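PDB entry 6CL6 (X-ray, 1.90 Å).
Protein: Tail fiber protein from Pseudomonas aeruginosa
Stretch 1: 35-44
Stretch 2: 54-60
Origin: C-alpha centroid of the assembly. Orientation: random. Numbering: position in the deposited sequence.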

ATOM      1  N   VAL A  35       4.502 -17.127  82.123  1.00  8.27           N
ATOM      2  CA  VAL A  35       4.587 -17.960  80.934  1.00 16.33           C
ATOM      3  C   VAL A  35       4.970 -17.161  79.708  1.00  9.32           C
ATOM      4  O   VAL A  35       5.702 -17.671  78.847  1.00  9.60           O
ATOM      5  CB  VAL A  35       3.272 -18.735  80.701  1.00 18.14           C
ATOM      6  CG1 VAL A  35       3.050 -19.741  81.835  1.00 19.29           C
ATOM      7  CG2 VAL A  35       2.082 -17.808  80.583  1.00 15.20           C
ATOM      8  N   PHE A  36       4.529 -15.897  79.607  1.00 13.29           N
ATOM      9  CA  PHE A  36       4.859 -15.113  78.408  1.00 14.62           C
ATOM     10  C   PHE A  36       6.354 -14.877  78.279  1.00 14.45           C
ATOM     11  O   PHE A  36       6.866 -14.699  77.166  1.00 15.56           O
ATOM     12  CB  PHE A  36       4.096 -13.776  78.421  1.00 12.77           C
ATOM     13  CG  PHE A  36       4.237 -12.996  79.685  1.00 12.46           C
ATOM     14  CD1 PHE A  36       5.404 -12.246  79.931  1.00 12.53           C
ATOM     15  CD2 PHE A  36       3.221 -12.963  80.613  1.00 12.03           C
ATOM     16  CE1 PHE A  36       5.526 -11.486  81.090  1.00 18.51           C
ATOM     17  CE2 PHE A  36       3.352 -12.220  81.783  1.00 10.92           C
ATOM     18  CZ  PHE A  36       4.499 -11.473  82.000  1.00 14.56           C
ATOM     19  N   ALA A  37       7.079 -14.876  79.392  1.00 11.94           N
ATOM     20  CA  ALA A  37       8.535 -14.711  79.330  1.00 11.64           C
ATOM     21  C   ALA A  37       9.257 -15.965  78.888  1.00 13.95           C
ATOM     22  O   ALA A  37      10.449 -15.905  78.559  1.00 13.69           O
ATOM     23  CB  ALA A  37       9.073 -14.243  80.687  1.00 14.17           C
ATOM     24  N   ARG A  38       8.563 -17.101  78.831  1.00  7.78           N
ATOM     25  CA  ARG A  38       9.093 -18.336  78.255  1.00  7.47           C
ATOM     26  C   ARG A  38       8.694 -18.477  76.788  1.00  6.82           C
ATOM     27  O   ARG A  38       8.994 -19.489  76.172  1.00 11.35           O
ATOM     28  CB  ARG A  38       8.587 -19.524  79.064  1.00 11.36           C
ATOM     29  CG  ARG A  38       8.886 -19.457  80.567  1.00 13.24           C
ATOM     30  CD  ARG A  38       8.138 -20.534  81.328  1.00 16.11           C
ATOM     31  NE  ARG A  38       8.484 -21.866  80.875  1.00 14.15           N
ATOM     32  CZ  ARG A  38       7.836 -22.973  81.227  1.00 14.51           C
ATOM     33  NH1 ARG A  38       6.809 -22.899  82.064  1.00 17.18           N
ATOM     34  NH2 ARG A  38       8.233 -24.168  80.751  1.00 15.91           N
ATOM     35  N   GLY A  39       8.019 -17.484  76.236  1.00 11.80           N
ATOM     36  CA  GLY A  39       7.479 -17.613  74.897  1.00  8.81           C
ATOM     37  C   GLY A  39       6.183 -18.391  74.800  1.00  9.98           C
ATOM     38  O   GLY A  39       5.733 -18.690  73.679  1.00  7.98           O
ATOM     39  N   LEU A  40       5.541 -18.680  75.932  1.00 12.40           N
ATOM     40  CA  LEU A  40       4.283 -19.425  75.947  1.00 11.59           C
ATOM     41  C   LEU A  40       3.105 -18.468  75.840  1.00 11.18           C
ATOM     42  O   LEU A  40       2.957 -17.556  76.657  1.00  9.87           O
ATOM     43  CB  LEU A  40       4.171 -20.250  77.225  1.00 11.87           C
ATOM     44  CG  LEU A  40       5.224 -21.370  77.351  1.00 14.16           C
ATOM     45  CD1 LEU A  40       5.101 -21.995  78.766  1.00 24.59           C
ATOM     46  CD2 LEU A  40       5.059 -22.371  76.317  1.00 21.29           C
ATOM     47  N   ALA A  41       2.256 -18.688  74.840  1.00  7.44           N
ATOM     48  CA  ALA A  41       1.125 -17.814  74.557  1.00  7.59           C
ATOM     49  C   ALA A  41      -0.100 -18.290  75.324  1.00 17.34           C
ATOM     50  O   ALA A  41      -1.176 -18.445  74.780  1.00 13.28           O
ATOM     51  CB  ALA A  41       0.869 -17.750  73.063  1.00  7.48           C
ATOM     52  N   THR A  42       0.088 -18.528  76.625  1.00 15.55           N
ATOM     53  CA  THR A  42      -0.922 -19.217  77.428  1.00 19.56           C
ATOM     54  C   THR A  42      -1.440 -18.397  78.605  1.00  9.79           C
ATOM     55  O   THR A  42      -2.198 -18.937  79.431  1.00 13.27           O
ATOM     56  CB  THR A  42      -0.365 -20.544  77.982  1.00  9.22           C
ATOM     57  OG1 THR A  42       0.772 -20.257  78.770  1.00 13.68           O
ATOM     58  CG2 THR A  42       0.011 -21.467  76.870  1.00 13.73           C
ATOM     59  N   ALA A  43      -1.035 -17.131  78.738  1.00  8.70           N
ATOM     60  CA  ALA A  43      -1.390 -16.393  79.959  1.00  9.59           C
ATOM     61  C   ALA A  43      -2.862 -15.999  80.011  1.00 22.79           C
ATOM     62  O   ALA A  43      -3.420 -15.826  81.102  1.00 14.53           O
ATOM     63  CB  ALA A  43      -0.520 -15.142  80.099  1.00  9.67           C
ATOM     64  N   VAL A  44      -3.509 -15.820  78.863  1.00 12.83           N
ATOM     65  CA  VAL A  44      -4.913 -15.454  78.820  1.00  9.08           C
ATOM     66  C   VAL A  44      -5.623 -16.404  77.871  1.00 14.58           C
ATOM     67  O   VAL A  44      -5.003 -17.072  77.045  1.00 13.58           O
ATOM     68  CB  VAL A  44      -5.149 -13.991  78.417  1.00 16.63           C
ATOM     69  CG1 VAL A  44      -4.619 -13.033  79.499  1.00 12.42           C
ATOM     70  CG2 VAL A  44      -4.528 -13.701  77.047  1.00 15.33           C
ATOM     71  N   THR A  54      -2.636  -6.768  78.194  1.00 11.34           N
ATOM     72  CA  THR A  54      -1.741  -6.283  79.222  1.00  9.56           C
ATOM     73  C   THR A  54      -0.557  -7.207  79.438  1.00 13.65           C
ATOM     74  O   THR A  54       0.221  -6.970  80.358  1.00 14.68           O
ATOM     75  CB  THR A  54      -2.466  -6.105  80.582  1.00 17.05           C
ATOM     76  OG1 THR A  54      -2.872  -7.408  81.035  1.00 14.98           O
ATOM     77  CG2 THR A  54      -3.640  -5.208  80.470  1.00 13.40           C
ATOM     78  N   VAL A  55      -0.419  -8.270  78.650  1.00 11.63           N
ATOM     79  CA  VAL A  55       0.735  -9.154  78.722  1.00 10.97           C
ATOM     80  C   VAL A  55       1.403  -9.147  77.353  1.00 12.55           C
ATOM     81  O   VAL A  55       0.734  -8.882  76.334  1.00 18.04           O
ATOM     82  CB  VAL A  55       0.324 -10.563  79.153  1.00 19.31           C
ATOM     83  CG1 VAL A  55      -0.272 -10.518  80.557  1.00 28.89           C
ATOM     84  CG2 VAL A  55      -0.691 -11.154  78.164  1.00 22.11           C
ATOM     85  N   PRO A  56       2.703  -9.430  77.273  1.00 10.94           N
ATOM     86  CA  PRO A  56       3.411  -9.210  76.014  1.00  8.80           C
ATOM     87  C   PRO A  56       3.213 -10.281  74.977  1.00 11.92           C
ATOM     88  O   PRO A  56       3.613 -10.067  73.836  1.00  9.57           O
ATOM     89  CB  PRO A  56       4.876  -9.122  76.445  1.00 11.58           C
ATOM     90  CG  PRO A  56       4.949  -9.840  77.758  1.00 14.45           C
ATOM     91  CD  PRO A  56       3.616  -9.609  78.420  1.00 17.55           C
ATOM     92  N   LEU A  57       2.536 -11.379  75.296  1.00  8.29           N
ATOM     93  CA  LEU A  57       2.248 -12.424  74.333  1.00 13.72           C
ATOM     94  C   LEU A  57       0.895 -13.051  74.658  1.00 18.54           C
ATOM     95  O   LEU A  57       0.617 -13.394  75.806  1.00 13.65           O
ATOM     96  CB  LEU A  57       3.380 -13.473  74.329  1.00  7.26           C
ATOM     97  CG  LEU A  57       3.233 -14.620  73.339  1.00  8.69           C
ATOM     98  CD1 LEU A  57       3.377 -14.174  71.939  1.00  7.13           C
ATOM     99  CD2 LEU A  57       4.226 -15.687  73.622  1.00  7.04           C
ATOM    100  N   MET A  58       0.029 -13.132  73.649  1.00  9.14           N
ATOM    101  CA  MET A  58      -1.209 -13.884  73.738  1.00 12.50           C
ATOM    102  C   MET A  58      -1.438 -14.577  72.397  1.00 12.31           C
ATOM    103  O   MET A  58      -0.756 -14.302  71.392  1.00 17.60           O
ATOM    104  CB  MET A  58      -2.406 -13.003  74.074  1.00 19.82           C
ATOM    105  CG  MET A  58      -2.650 -11.923  73.033  1.00 15.83           C
ATOM    106  SD  MET A  58      -4.038 -10.847  73.435  1.00 28.54           S
ATOM    107  CE  MET A  58      -3.648 -10.337  75.104  1.00 42.98           C
ATOM    108  N   LEU A  59      -2.376 -15.518  72.399  1.00  8.07           N
ATOM    109  CA  LEU A  59      -2.841 -16.221  71.206  1.00 10.31           C
ATOM    110  C   LEU A  59      -4.361 -16.099  71.180  1.00 11.73           C
ATOM    111  O   LEU A  59      -5.016 -16.424  72.170  1.00 10.78           O
ATOM    112  CB  LEU A  59      -2.452 -17.688  71.208  1.00 18.47           C
ATOM    113  CG  LEU A  59      -3.037 -18.650  70.147  1.00  9.88           C
ATOM    114  CD1 LEU A  59      -2.537 -18.310  68.756  1.00  7.65           C
ATOM    115  CD2 LEU A  59      -2.704 -20.080  70.504  1.00 21.87           C
ATOM    116  N   THR A  60      -4.921 -15.613  70.073  1.00  8.25           N
ATOM    117  CA  THR A  60      -6.343 -15.351  70.084  1.00 14.28           C
ATOM    118  C   THR A  60      -6.868 -15.326  68.660  1.00 15.64           C
ATOM    119  O   THR A  60      -6.154 -14.970  67.728  1.00 12.35           O
ATOM    120  CB  THR A  60      -6.661 -14.024  70.793  1.00  8.68           C
ATOM    121  OG1 THR A  60      -8.049 -13.757  70.745  1.00 15.41           O
ATOM    122  CG2 THR A  60      -5.884 -12.890  70.191  1.00  8.59           C
TER
HETATM  123  O   HOH W   1       1.259 -15.728  77.530  1.00  9.71           O
HETATM  124  O   HOH W   2      -2.988 -16.412  75.248  1.00 10.09           O

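No direct hydrogen bond joins these two stretches. They are held by the fit of apolar side chains, which together with the backbone around them bury about 500 Å² counting both sides, and by two waters that each hydrogen-bond to backbone groups of both stretches.

The broadest surface offered by the first stretch is the ring of Phe36. Its chi1 of 51° (p) sets the flat ring beside the turn that leads into the strand 57-60. Pro56 lies over one face: its CD sits 3.6 Å from the centroid of the Phe36 ring, only 17° off the normal, so a CH group meets the pi cloud nearly head-on. Proline suits this place because its closed ring is compact and rigid, and its CD hydrogens, next to nitrogen, are somewhat polarized. The neighbouring CG of Pro56 comes within 3.3 Å of CD1 of Phe36, a tight fit. Val55 packs obliquely on the same ring, its CB 4.0 Å from Phe36 CD2, while its CG2 reaches to 4.4 Å from the CB of Ala43, so that one branched residue touches two parts of the first stretch.

The most deeply engaged bump of the second stretch is Leu57, with chi1 t and chi2 p. Its CD2 enters a hollow lined largely by backbone: it lies 3.4 Å from the O of Gly39, 3.7 Å from the C of Leu40 and 3.8 Å from the N of Ala41. Gly39 has phi/psi of 80/11, where a CB would be jammed against the preceding carbonyl oxygen; glycine is therefore called for by the backbone itself. The 3-10 segment before it is tied by Arg38 N to Val35 O (2.9 Å), and Leu40 N also bonds to Val35 O (3.1 Å).

Ala41 and Met58 form the closest CA pair across the stretches, 4.6 Å apart. A single methyl fits this narrow gap: Ala41 CB lies 3.9 Å from Leu57 CG, 3.8 Å from Leu59 CB and 4.0 Å from the backbone C of Met58. Farther along, Val44 points toward the strand and sets its CG2 3.7 Å from Met58 CB.

The waters satisfy polar groups beside this apolar packing. Water 1 donates to Leu40 O (2.6 Å) and Leu57 O (3.0 Å) and accepts from Ala43 N (2.9 Å). Water 2 donates to Ala41 O and Val44 O, each 2.8 Å from its oxygen, and accepts from Leu59 N at 3.0 Å, thus bridging loop and strand.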